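Local coordinates for flavin-nucleotide-binding protein (Mycobacterium smegmatis, PDB 4YBN) that binds both FAD and heme in a dimer with a split beta-barrel fold and is probably an oxidoreductase related to pyridoxamine 5'-phosphate oxidases, at residues A[27-32]-A[81-86]; A[53-58]-A[127-132]; A[59-64]-A[150-155]; A[118-123]-A[144-149]. All coordinates share one frame; numbering follows the deposited sequence.

Interaction 1: A[27-32]-A[81-86]; sequences DLLDTI and VSVTAL
I32 and V83 carry the apolar core of this buried contact, their side chains sliding past each other in opposite directions. CB of I32 lies 3.8 Å from CG1 of V83, and the I32 methyl CG2 also comes close to that V83 branch. CG1 of I32, anti to its carbonyl carbon (chi1 -57°), is thereby placed 3.8 Å from CB of A85. The terminal methyl CD1 of I32 stands 3.7 Å from the same CB of A85. L28 approaches this methyl group too: its CD1 is 3.8 Å from CB of A85. L29 covers the other branch of V83; the two side chains cross at about a right angle, and CD2 of L29 is 3.9 Å from CG2 of V83. V83 and A85 both point toward the helix end, whereas T84 between them points away and, bonded through its hydroxyl to S104, belongs to the FAD pocket. The segments thus join the C-terminal end of helix 22-29 to strand 78-91 of the split beta-barrel, as the chain leaves the helix for strand 34-41.

Contacts with the strand backbone are of van der Waals type: the methyl CD2 of L28 sits 3.7 Å from the carbonyl O of V83, and CG2 of I32 is as far from O of T84. No hydrogen bond links the two segments. The polar bonds lie within 27-32, where the carbonyl O of L28 accepts from both T31 N and I32 N, and the hydroxyl OG1 of T31 donates to O of D27.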
# COMPACT_ATOMS: atom_id res chain seq x y z
N ASP A 27 11.29 11.57 2.06
CA ASP A 27 11.36 10.64 3.14
C ASP A 27 10.34 9.49 2.97
O ASP A 27 10.69 8.32 3.10
CB ASP A 27 11.13 11.36 4.48
CG ASP A 27 11.35 10.42 5.64
OD1 ASP A 27 12.51 10.01 5.84
OD2 ASP A 27 10.36 10.07 6.34
N LEU A 28 9.13 9.83 2.58
CA LEU A 28 8.16 8.78 2.31
C LEU A 28 8.57 7.94 1.16
O LEU A 28 8.62 6.71 1.27
CB LEU A 28 6.81 9.38 2.03
CG LEU A 28 5.70 8.39 1.69
CD1 LEU A 28 5.50 7.42 2.80
CD2 LEU A 28 4.45 9.11 1.35
N LEU A 29 8.98 8.58 0.06
CA LEU A 29 9.38 7.82 -1.13
C LEU A 29 10.65 7.00 -0.93
O LEU A 29 10.89 5.99 -1.59
CB LEU A 29 9.57 8.78 -2.31
CG LEU A 29 8.37 9.56 -2.78
CD1 LEU A 29 8.69 10.46 -3.92
CD2 LEU A 29 7.20 8.65 -3.13
N ASP A 30 11.48 7.40 0.02
CA ASP A 30 12.63 6.62 0.34
C ASP A 30 12.38 5.60 1.41
O ASP A 30 13.34 4.99 1.88
CB ASP A 30 13.71 7.56 0.87
CG ASP A 30 14.24 8.48 -0.23
OD1 ASP A 30 14.02 8.14 -1.42
OD2 ASP A 30 14.85 9.51 0.12
N THR A 31 11.15 5.44 1.86
CA THR A 31 10.81 4.48 2.86
C THR A 31 10.04 3.31 2.24
O THR A 31 10.37 2.17 2.50
CB THR A 31 9.94 5.15 3.95
OG1 THR A 31 10.67 6.22 4.53
CG2 THR A 31 9.59 4.14 5.07
N ILE A 32 9.00 3.59 1.48
CA ILE A 32 8.09 2.55 0.98
C ILE A 32 8.52 2.18 -0.40
O ILE A 32 8.62 3.07 -1.21
CB ILE A 32 6.64 3.12 0.91
CG1 ILE A 32 6.20 3.63 2.30
CG2 ILE A 32 5.65 2.07 0.41
CD1 ILE A 32 6.11 2.53 3.33
N VAL A 81 0.22 8.12 -9.40
CA VAL A 81 1.03 7.17 -8.67
C VAL A 81 0.77 7.38 -7.23
O VAL A 81 0.90 8.51 -6.75
CB VAL A 81 2.51 7.37 -8.99
CG1 VAL A 81 3.39 6.45 -8.16
CG2 VAL A 81 2.78 7.08 -10.43
N SER A 82 0.37 6.32 -6.51
CA SER A 82 0.09 6.46 -5.09
C SER A 82 1.05 5.64 -4.25
O SER A 82 1.35 4.46 -4.53
CB SER A 82 -1.41 6.04 -4.84
OG SER A 82 -1.69 6.00 -3.47
N VAL A 83 1.57 6.29 -3.21
CA VAL A 83 2.55 5.69 -2.30
C VAL A 83 2.09 5.93 -0.88
O VAL A 83 1.93 7.08 -0.47
CB VAL A 83 4.00 6.22 -2.48
CG1 VAL A 83 4.96 5.50 -1.53
CG2 VAL A 83 4.42 5.97 -3.94
N THR A 84 1.93 4.85 -0.12
CA THR A 84 1.29 4.92 1.20
C THR A 84 2.03 4.09 2.26
O THR A 84 2.45 2.95 2.02
CB THR A 84 -0.21 4.44 1.04
OG1 THR A 84 -0.91 5.39 0.22
CG2 THR A 84 -0.91 4.40 2.36
N ALA A 85 2.23 4.72 3.39
CA ALA A 85 2.70 4.10 4.61
C ALA A 85 1.63 4.11 5.65
O ALA A 85 1.16 5.16 6.04
CB ALA A 85 3.89 4.86 5.12
N LEU A 86 1.22 2.94 6.09
CA LEU A 86 0.24 2.78 7.20
C LEU A 86 1.00 2.64 8.48
O LEU A 86 1.72 1.66 8.63
CB LEU A 86 -0.53 1.50 6.96
CG LEU A 86 -1.63 1.05 7.95
CD1 LEU A 86 -2.60 2.16 8.17
CD2 LEU A 86 -2.36 -0.16 7.41

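Interaction 2: A[53-58]-A[127-132]; sequences GRVGDE and TDRFIP. With HEM (protoporphyrin IX containing Fe), chain F.
R129 reaches from the end of its helix across the strand of G53, R54 and V55, and its guanidinium is turned so that one face lies against V55 while the NE edge meets the backbone. The methyl CG2 of V55 sits over the centre of that face, 4.1 Å from CZ of R129, and the two side chains cross at about a right angle. At the edge, NE of R129 donates to the carbonyl O of R54 at 2.9 Å; the bond is bent, 142° at the hydrogen, and the donor stands above the carbonyl plane. A water in the guanidinium plane accepts from NH2 of R129 at 2.7 Å, donates to O of R54 and accepts from N of G56, so R54 O is held by two donors. The R129 chain is bent at chi2 (47°), and its CG lies 3.8 Å from CA of G53, a residue with no side chain to intervene.

F130 packs on the heme methyl CMB, from which its CD2 is doubtfully close, and the vinyl carbon CAB lies in the ring plane at its edge. T127 packs on CBB, the terminal carbon of the same vinyl group.

R54, just before the type II' turn V55-E58, bonds NH1 to G56 O inside the turn and forms a salt bridge with D30. The contact packs the end of helix 116-130 against the last residues of strand 44-55, beside strand 58-64, where F130 touches H62; F100 of the second subunit meets the F130 ring edge-to-face.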
# COMPACT_ATOMS: atom_id res chain seq x y z
N GLY A 53 11.73 3.17 -7.22
CA GLY A 53 12.75 3.86 -6.43
C GLY A 53 12.82 5.33 -6.84
O GLY A 53 12.57 5.65 -8.01
N ARG A 54 13.05 6.22 -5.90
CA ARG A 54 13.29 7.59 -6.19
C ARG A 54 14.77 7.73 -6.55
O ARG A 54 15.65 7.42 -5.70
CB ARG A 54 12.97 8.49 -5.00
CG ARG A 54 13.08 9.96 -5.37
CD ARG A 54 12.87 10.93 -4.21
NE ARG A 54 13.78 10.75 -3.06
CZ ARG A 54 14.98 11.35 -2.97
NH1 ARG A 54 15.36 12.20 -3.89
NH2 ARG A 54 15.74 11.19 -1.92
N VAL A 55 15.04 8.17 -7.77
CA VAL A 55 16.42 8.43 -8.23
C VAL A 55 16.48 9.87 -8.46
O VAL A 55 16.10 10.35 -9.48
CB VAL A 55 16.76 7.61 -9.45
CG1 VAL A 55 18.19 7.85 -9.96
CG2 VAL A 55 16.57 6.14 -9.09
N GLY A 56 16.89 10.57 -7.43
CA GLY A 56 16.88 12.01 -7.43
C GLY A 56 15.49 12.63 -7.50
O GLY A 56 14.71 12.44 -6.58
N ASP A 57 15.18 13.27 -8.60
CA ASP A 57 13.91 13.88 -8.81
C ASP A 57 13.09 13.10 -9.82
O ASP A 57 12.19 13.63 -10.46
CB ASP A 57 14.07 15.33 -9.25
CG ASP A 57 14.74 16.19 -8.19
OD1 ASP A 57 14.44 16.09 -6.99
OD2 ASP A 57 15.59 16.98 -8.58
N GLU A 58 13.37 11.84 -9.96
CA GLU A 58 12.53 10.97 -10.75
C GLU A 58 12.06 9.75 -9.92
O GLU A 58 12.85 9.19 -9.15
CB GLU A 58 13.26 10.52 -11.97
CG GLU A 58 13.13 11.53 -13.10
CD GLU A 58 14.06 11.23 -14.22
OE1 GLU A 58 15.24 10.90 -13.90
OE2 GLU A 58 13.60 11.26 -15.40
N THR A 127 18.13 -0.75 -8.46
CA THR A 127 18.53 -1.89 -7.60
C THR A 127 19.07 -1.48 -6.22
O THR A 127 18.70 -2.06 -5.20
CB THR A 127 19.61 -2.68 -8.33
OG1 THR A 127 19.00 -3.27 -9.45
CG2 THR A 127 20.24 -3.72 -7.44
N ASP A 128 19.90 -0.46 -6.20
CA ASP A 128 20.44 0.08 -4.98
C ASP A 128 19.42 0.79 -4.09
O ASP A 128 19.77 1.11 -2.99
CB ASP A 128 21.57 1.07 -5.27
CG ASP A 128 22.91 0.36 -5.66
OD1 ASP A 128 23.03 -0.89 -5.61
OD2 ASP A 128 23.84 1.08 -6.06
N ARG A 129 18.21 1.06 -4.58
CA ARG A 129 17.10 1.52 -3.72
C ARG A 129 16.51 0.35 -2.97
O ARG A 129 16.26 0.44 -1.76
CB ARG A 129 15.98 2.22 -4.59
CG ARG A 129 16.14 3.70 -4.70
CD ARG A 129 17.51 4.06 -5.02
NE ARG A 129 17.75 5.47 -5.21
CZ ARG A 129 18.89 5.91 -5.73
NH1 ARG A 129 19.85 5.02 -6.12
NH2 ARG A 129 19.07 7.21 -5.84
N PHE A 130 16.29 -0.74 -3.70
CA PHE A 130 15.59 -1.90 -3.20
C PHE A 130 16.51 -2.63 -2.24
O PHE A 130 16.05 -3.06 -1.18
CB PHE A 130 15.15 -2.89 -4.33
CG PHE A 130 14.10 -2.34 -5.30
CD1 PHE A 130 13.11 -1.43 -4.89
CD2 PHE A 130 14.08 -2.77 -6.63
CE1 PHE A 130 12.16 -0.96 -5.79
CE2 PHE A 130 13.12 -2.30 -7.55
CZ PHE A 130 12.17 -1.38 -7.13
N ILE A 131 17.77 -2.84 -2.63
CA ILE A 131 18.77 -3.63 -1.80
C ILE A 131 20.03 -2.79 -1.81
O ILE A 131 20.80 -2.87 -2.78
CB ILE A 131 19.05 -5.02 -2.39
CG1 ILE A 131 17.75 -5.83 -2.61
CG2 ILE A 131 19.99 -5.84 -1.51
CD1 ILE A 131 17.74 -6.76 -3.83
N PRO A 132 20.21 -1.90 -0.82
CA PRO A 132 21.33 -0.94 -0.92
C PRO A 132 22.72 -1.54 -1.01
O PRO A 132 23.05 -2.39 -0.21
CB PRO A 132 21.19 -0.10 0.35
CG PRO A 132 19.73 -0.14 0.66
CD PRO A 132 19.22 -1.49 0.20
CHA HEM F . 9.93 -8.14 -13.00
CHB HEM F . 11.69 -6.62 -8.80
CHC HEM F . 16.00 -5.73 -10.85
CHD HEM F . 14.13 -7.05 -15.10
C1A HEM F . 10.05 -7.83 -11.68
C2A HEM F . 9.01 -7.99 -10.73
C3A HEM F . 9.51 -7.53 -9.55
C4A HEM F . 10.85 -7.11 -9.77
CMA HEM F . 8.74 -7.53 -8.25
CAA HEM F . 7.61 -8.53 -10.96
CBA HEM F . 7.52 -10.05 -11.20
CGA HEM F . 6.08 -10.42 -11.43
O1A HEM F . 5.46 -11.08 -10.55
O2A HEM F . 5.48 -10.08 -12.48
C1B HEM F . 13.04 -6.27 -8.99
C2B HEM F . 13.90 -5.87 -7.92
C3B HEM F . 15.12 -5.59 -8.46
C4B HEM F . 14.99 -5.88 -9.92
CMB HEM F . 13.53 -5.73 -6.45
CAB HEM F . 16.28 -5.19 -7.63
CBB HEM F . 17.53 -5.28 -8.06
C1C HEM F . 15.89 -5.98 -12.24
C2C HEM F . 16.85 -5.59 -13.23
C3C HEM F . 16.32 -5.98 -14.46
C4C HEM F . 15.03 -6.60 -14.19
CMC HEM F . 18.18 -4.94 -12.97
CAC HEM F . 16.99 -5.89 -15.77
CBC HEM F . 18.30 -5.63 -16.00
C1D HEM F . 12.84 -7.46 -14.83
C2D HEM F . 11.96 -7.99 -15.90
C3D HEM F . 10.82 -8.30 -15.29
C4D HEM F . 10.98 -7.94 -13.88
CMD HEM F . 12.26 -8.18 -17.36
CAD HEM F . 9.58 -8.89 -15.88
CBD HEM F . 9.54 -10.40 -15.55
CGD HEM F . 8.54 -11.15 -16.42
O1D HEM F . 8.92 -11.97 -17.30
O2D HEM F . 7.32 -10.95 -16.26
NA HEM F . 11.16 -7.29 -11.08
NB HEM F . 13.73 -6.30 -10.14
NC HEM F . 14.77 -6.51 -12.86
ND HEM F . 12.21 -7.46 -13.65
FE HEM F . 12.90 -6.86 -12.00
O HOH W 1 17.87 9.34 -4.72

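Interaction 3: A[59-64]-A[150-155]; sequences LVIHGS and LALALA. With HEM (protoporphyrin IX containing Fe), chain F.
H62 and A151 face each other as a non-hydrogen-bonded antiparallel pair, and from there the imidazole of H62 leads away to the heme, where NE2 binds the iron at 2.5 Å. CB of H62 rests 3.3 Å from the carbonyl O of L150.

Either side of H62 the backbones are bonded in pairs. G63 N donates to L150 O and L150 N returns a nearly straight bond (179° at the hydrogen) to G63 O; I61 with L152 and L59 with L154 repeat the exchange, all at 2.8 to 2.9 Å. CA-H...O contacts fill in between, as from V60 CA to L152 O at 3.3 Å.

Farther out, I61 and L152 pack on the face opposite H62, CG1 of I61 being 3.9 Å from CB of L152; L70 and F111 touch both. L123, L126 and F130 of helix 116-130 touch H62 on its own face, and H62 O forms a weak hydrogen bond to FAD N3. An antiparallel pair of neighbouring barrel strands thus carries the axial heme ligand of this split beta-barrel flavoprotein, with both cofactors beside one strand end.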
# COMPACT_ATOMS: atom_id res chain seq x y z
N LEU A 59 10.81 9.35 -10.11
CA LEU A 59 10.30 8.03 -9.65
C LEU A 59 10.39 7.02 -10.75
O LEU A 59 9.84 7.15 -11.86
CB LEU A 59 8.87 8.26 -9.22
CG LEU A 59 8.08 7.24 -8.44
CD1 LEU A 59 6.96 7.94 -7.66
CD2 LEU A 59 7.54 6.18 -9.36
N VAL A 60 11.14 5.98 -10.49
CA VAL A 60 11.51 5.03 -11.51
C VAL A 60 10.94 3.65 -11.27
O VAL A 60 11.03 3.15 -10.16
CB VAL A 60 13.05 4.93 -11.57
CG1 VAL A 60 13.49 4.00 -12.67
CG2 VAL A 60 13.65 6.33 -11.73
N ILE A 61 10.39 3.03 -12.31
CA ILE A 61 9.91 1.66 -12.24
C ILE A 61 10.49 0.87 -13.36
O ILE A 61 11.04 1.41 -14.35
CB ILE A 61 8.35 1.62 -12.31
CG1 ILE A 61 7.79 2.22 -13.63
CG2 ILE A 61 7.79 2.41 -11.11
CD1 ILE A 61 6.30 2.29 -13.77
N HIS A 62 10.32 -0.42 -13.28
CA HIS A 62 10.70 -1.26 -14.36
C HIS A 62 9.95 -2.54 -14.48
O HIS A 62 9.25 -2.96 -13.56
CB HIS A 62 12.18 -1.55 -14.25
CG HIS A 62 12.50 -2.60 -13.29
ND1 HIS A 62 12.09 -2.53 -11.98
CD2 HIS A 62 13.13 -3.79 -13.43
CE1 HIS A 62 12.49 -3.62 -11.34
NE2 HIS A 62 13.12 -4.40 -12.21
N GLY A 63 10.12 -3.22 -15.59
CA GLY A 63 9.48 -4.54 -15.73
C GLY A 63 9.65 -5.10 -17.11
O GLY A 63 10.52 -4.60 -17.82
N SER A 64 8.84 -6.09 -17.50
CA SER A 64 9.03 -6.75 -18.76
C SER A 64 8.60 -5.85 -19.90
O SER A 64 7.54 -5.20 -19.84
CB SER A 64 8.26 -8.10 -18.83
OG SER A 64 8.35 -8.69 -20.13
N LEU A 150 11.98 -2.81 -19.56
CA LEU A 150 11.43 -1.51 -19.80
C LEU A 150 11.64 -0.79 -18.51
O LEU A 150 11.24 -1.26 -17.45
CB LEU A 150 9.96 -1.74 -20.08
CG LEU A 150 9.11 -0.65 -20.68
CD1 LEU A 150 9.78 -0.02 -21.88
CD2 LEU A 150 7.77 -1.26 -21.07
N ALA A 151 12.34 0.30 -18.56
CA ALA A 151 12.46 1.19 -17.43
C ALA A 151 11.79 2.48 -17.74
O ALA A 151 11.97 3.00 -18.82
CB ALA A 151 13.96 1.44 -17.16
N LEU A 152 11.06 3.05 -16.78
CA LEU A 152 10.28 4.25 -16.95
C LEU A 152 10.43 5.20 -15.82
O LEU A 152 10.56 4.77 -14.68
CB LEU A 152 8.78 3.89 -17.03
CG LEU A 152 8.42 2.83 -18.07
CD1 LEU A 152 7.05 2.25 -17.78
CD2 LEU A 152 8.40 3.45 -19.42
N ALA A 153 10.35 6.51 -16.08
CA ALA A 153 10.61 7.53 -15.05
C ALA A 153 9.58 8.61 -15.11
O ALA A 153 9.24 9.09 -16.20
CB ALA A 153 12.00 8.16 -15.28
N LEU A 154 9.04 8.92 -13.96
CA LEU A 154 8.12 10.01 -13.79
C LEU A 154 8.78 11.12 -13.02
O LEU A 154 9.30 10.92 -11.94
CB LEU A 154 6.91 9.48 -13.01
CG LEU A 154 5.82 10.48 -12.63
CD1 LEU A 154 5.07 10.83 -13.91
CD2 LEU A 154 4.85 9.97 -11.61
N ALA A 155 8.75 12.32 -13.60
CA ALA A 155 9.35 13.51 -13.02
C ALA A 155 8.66 13.96 -11.78
O ALA A 155 7.45 14.05 -11.75
CB ALA A 155 9.34 14.67 -14.05
CHA HEM F . 9.93 -8.14 -13.00
CHB HEM F . 11.69 -6.62 -8.80
CHC HEM F . 16.00 -5.73 -10.85
CHD HEM F . 14.13 -7.05 -15.10
C1A HEM F . 10.05 -7.83 -11.68
C2A HEM F . 9.01 -7.99 -10.73
C3A HEM F . 9.51 -7.53 -9.55
C4A HEM F . 10.85 -7.11 -9.77
CMA HEM F . 8.74 -7.53 -8.25
CAA HEM F . 7.61 -8.53 -10.96
CBA HEM F . 7.52 -10.05 -11.20
CGA HEM F . 6.08 -10.42 -11.43
O1A HEM F . 5.46 -11.08 -10.55
O2A HEM F . 5.48 -10.08 -12.48
C1B HEM F . 13.04 -6.27 -8.99
C2B HEM F . 13.90 -5.87 -7.92
C3B HEM F . 15.12 -5.59 -8.46
C4B HEM F . 14.99 -5.88 -9.92
CMB HEM F . 13.53 -5.73 -6.45
CAB HEM F . 16.28 -5.19 -7.63
CBB HEM F . 17.53 -5.28 -8.06
C1C HEM F . 15.89 -5.98 -12.24
C2C HEM F . 16.85 -5.59 -13.23
C3C HEM F . 16.32 -5.98 -14.46
C4C HEM F . 15.03 -6.60 -14.19
CMC HEM F . 18.18 -4.94 -12.97
CAC HEM F . 16.99 -5.89 -15.77
CBC HEM F . 18.30 -5.63 -16.00
C1D HEM F . 12.84 -7.46 -14.83
C2D HEM F . 11.96 -7.99 -15.90
C3D HEM F . 10.82 -8.30 -15.29
C4D HEM F . 10.98 -7.94 -13.88
CMD HEM F . 12.26 -8.18 -17.36
CAD HEM F . 9.58 -8.89 -15.88
CBD HEM F . 9.54 -10.40 -15.55
CGD HEM F . 8.54 -11.15 -16.42
O1D HEM F . 8.92 -11.97 -17.30
O2D HEM F . 7.32 -10.95 -16.26
NA HEM F . 11.16 -7.29 -11.08
NB HEM F . 13.73 -6.30 -10.14
NC HEM F . 14.77 -6.51 -12.86
ND HEM F . 12.21 -7.46 -13.65
FE HEM F . 12.90 -6.86 -12.00

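Interaction 4: A[118-123]-A[144-149]; sequences AKRGYL and KELAAT. With HEM (protoporphyrin IX containing Fe), chain F.
K119 sends its amine to two backbone carbonyls of the 144-149 segment: NZ is 2.7 Å from O of L146 and equally far from O of T149. The chain, extended beyond CG, brings NZ to the end of helix 143-147. The bond to T149 O runs nearly along the C=O axis; that to L146 O stands above the carbonyl plane, while T149 N reaches L146 O from the opposite face. The partial negative charge at the C-terminal end of helix 143-147 would probably favour the lysine ammonium there. T149 adds its own bond, OG1 donating to E145 O at 2.9 Å.

These bonds tie helix 116-130 to helix 143-147 at its junction with strand 149-155, in the part of the fold that walls the heme pocket, with F96 of the second subunit also packing on T149.

The van der Waals contacts centre on L146. Its CD1 lies over one face of the R120 guanidinium, offset toward the rim, 3.3 Å from NH2 of R120; NH1 of R120 bonds to S141 O. CD2 of L146 meets CD1 of L123 at 3.7 Å as the two leucines slide past each other in opposite directions. L123 and T149 meet tip to tip, CD1 to CG2 at 3.8 Å. Against the heme, L123 CD1 is 3.6 Å from the vinyl carbon CBC.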
# COMPACT_ATOMS: atom_id res chain seq x y z
N ALA A 118 20.72 4.73 -21.41
CA ALA A 118 20.60 5.12 -20.04
C ALA A 118 20.06 4.00 -19.13
O ALA A 118 20.09 4.12 -17.92
CB ALA A 118 19.67 6.35 -19.99
N LYS A 119 19.60 2.89 -19.69
CA LYS A 119 18.86 1.91 -18.89
C LYS A 119 19.76 1.29 -17.81
O LYS A 119 19.39 1.17 -16.63
CB LYS A 119 18.36 0.76 -19.73
CG LYS A 119 17.23 0.95 -20.63
CD LYS A 119 16.97 -0.48 -21.13
CE LYS A 119 15.70 -0.56 -21.87
NZ LYS A 119 15.68 -1.86 -22.57
N ARG A 120 20.97 0.96 -18.21
CA ARG A 120 21.92 0.33 -17.32
C ARG A 120 22.15 1.15 -16.06
O ARG A 120 22.12 0.64 -14.91
CB ARG A 120 23.22 0.04 -18.04
CG ARG A 120 24.24 -0.65 -17.16
CD ARG A 120 25.59 -0.92 -17.82
NE ARG A 120 25.51 -1.67 -19.07
CZ ARG A 120 25.40 -2.99 -19.17
NH1 ARG A 120 25.37 -3.76 -18.10
NH2 ARG A 120 25.32 -3.58 -20.37
N GLY A 121 22.30 2.44 -16.25
CA GLY A 121 22.60 3.33 -15.13
C GLY A 121 21.36 3.48 -14.21
O GLY A 121 21.49 3.50 -12.98
N TYR A 122 20.17 3.63 -14.81
CA TYR A 122 18.94 3.75 -14.00
C TYR A 122 18.62 2.46 -13.29
O TYR A 122 18.25 2.51 -12.10
CB TYR A 122 17.77 4.18 -14.84
CG TYR A 122 17.63 5.66 -15.04
CD1 TYR A 122 16.97 6.44 -14.10
CD2 TYR A 122 18.20 6.31 -16.13
CE1 TYR A 122 16.78 7.78 -14.29
CE2 TYR A 122 18.06 7.69 -16.28
CZ TYR A 122 17.32 8.40 -15.34
OH TYR A 122 17.15 9.74 -15.47
N LEU A 123 18.85 1.30 -13.92
CA LEU A 123 18.57 0.05 -13.27
C LEU A 123 19.50 -0.24 -12.09
O LEU A 123 19.06 -0.68 -11.04
CB LEU A 123 18.54 -1.13 -14.23
CG LEU A 123 17.39 -1.04 -15.22
CD1 LEU A 123 17.51 -2.11 -16.28
CD2 LEU A 123 16.01 -1.19 -14.55
N LYS A 144 21.11 -8.87 -23.21
CA LYS A 144 19.77 -9.49 -23.33
C LYS A 144 18.84 -9.20 -22.15
O LYS A 144 17.65 -9.02 -22.31
CB LYS A 144 19.91 -10.99 -23.49
CG LYS A 144 20.57 -11.26 -24.84
CD LYS A 144 21.17 -12.66 -25.00
CE LYS A 144 21.96 -12.72 -26.30
NZ LYS A 144 22.05 -14.11 -26.80
N GLU A 145 19.41 -9.18 -20.95
CA GLU A 145 18.63 -8.76 -19.79
C GLU A 145 18.11 -7.33 -19.97
O GLU A 145 16.93 -7.04 -19.70
CB GLU A 145 19.43 -8.89 -18.48
CG GLU A 145 19.63 -10.34 -18.05
CD GLU A 145 20.70 -10.53 -16.99
OE1 GLU A 145 21.53 -9.63 -16.75
OE2 GLU A 145 20.67 -11.61 -16.33
N LEU A 146 18.98 -6.43 -20.41
CA LEU A 146 18.53 -5.06 -20.59
C LEU A 146 17.48 -4.95 -21.68
O LEU A 146 16.50 -4.24 -21.52
CB LEU A 146 19.71 -4.14 -20.86
CG LEU A 146 20.71 -4.07 -19.72
CD1 LEU A 146 22.04 -3.50 -20.17
CD2 LEU A 146 20.13 -3.22 -18.61
N ALA A 147 17.61 -5.74 -22.75
CA ALA A 147 16.64 -5.67 -23.86
C ALA A 147 15.31 -6.23 -23.48
O ALA A 147 14.29 -5.82 -24.03
CB ALA A 147 17.15 -6.38 -25.11
N ALA A 148 15.29 -7.11 -22.50
CA ALA A 148 14.01 -7.63 -21.98
C ALA A 148 13.34 -6.70 -20.91
O ALA A 148 12.28 -6.99 -20.46
CB ALA A 148 14.20 -9.02 -21.39
N THR A 149 13.93 -5.56 -20.63
CA THR A 149 13.49 -4.65 -19.57
C THR A 149 13.09 -3.26 -20.08
O THR A 149 13.75 -2.60 -20.87
CB THR A 149 14.59 -4.54 -18.47
OG1 THR A 149 14.87 -5.84 -17.97
CG2 THR A 149 14.20 -3.71 -17.23
CHA HEM F . 9.93 -8.14 -13.00
CHB HEM F . 11.69 -6.62 -8.80
CHC HEM F . 16.00 -5.73 -10.85
CHD HEM F . 14.13 -7.05 -15.10
C1A HEM F . 10.05 -7.83 -11.68
C2A HEM F . 9.01 -7.99 -10.73
C3A HEM F . 9.51 -7.53 -9.55
C4A HEM F . 10.85 -7.11 -9.77
CMA HEM F . 8.74 -7.53 -8.25
CAA HEM F . 7.61 -8.53 -10.96
CBA HEM F . 7.52 -10.05 -11.20
CGA HEM F . 6.08 -10.42 -11.43
O1A HEM F . 5.46 -11.08 -10.55
O2A HEM F . 5.48 -10.08 -12.48
C1B HEM F . 13.04 -6.27 -8.99
C2B HEM F . 13.90 -5.87 -7.92
C3B HEM F . 15.12 -5.59 -8.46
C4B HEM F . 14.99 -5.88 -9.92
CMB HEM F . 13.53 -5.73 -6.45
CAB HEM F . 16.28 -5.19 -7.63
CBB HEM F . 17.53 -5.28 -8.06
C1C HEM F . 15.89 -5.98 -12.24
C2C HEM F . 16.85 -5.59 -13.23
C3C HEM F . 16.32 -5.98 -14.46
C4C HEM F . 15.03 -6.60 -14.19
CMC HEM F . 18.18 -4.94 -12.97
CAC HEM F . 16.99 -5.89 -15.77
CBC HEM F . 18.30 -5.63 -16.00
C1D HEM F . 12.84 -7.46 -14.83
C2D HEM F . 11.96 -7.99 -15.90
C3D HEM F . 10.82 -8.30 -15.29
C4D HEM F . 10.98 -7.94 -13.88
CMD HEM F . 12.26 -8.18 -17.36
CAD HEM F . 9.58 -8.89 -15.88
CBD HEM F . 9.54 -10.40 -15.55
CGD HEM F . 8.54 -11.15 -16.42
O1D HEM F . 8.92 -11.97 -17.30
O2D HEM F . 7.32 -10.95 -16.26
NA HEM F . 11.16 -7.29 -11.08
NB HEM F . 13.73 -6.30 -10.14
NC HEM F . 14.77 -6.51 -12.86
ND HEM F . 12.21 -7.46 -13.65
FE HEM F . 12.90 -6.86 -12.00

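All four contacts lie within the part of the chain related to pyridoxamine 5'-phosphate oxidases. Interactions 1, 2 and 3 reach the same curled antiparallel sheet, with centres 11 to 16 Å apart, and their segments alternate along the chain, so each crosses the others. Interaction 1 joins interaction 2 through the D30-R54 salt bridge, and interaction 2 passes to interaction 3 through the neighbouring strands 44-55 and 58-64. Interactions 2 and 4 both use helix 116-130, and 4 falls between the two segments of 3 along the chain. Interactions 2, 3 and 4 all touch the heme, whose pocket the second subunit completes, while interaction 1 borders an FAD pocket. The centres of interactions 1 and 4 are about 25 Å apart.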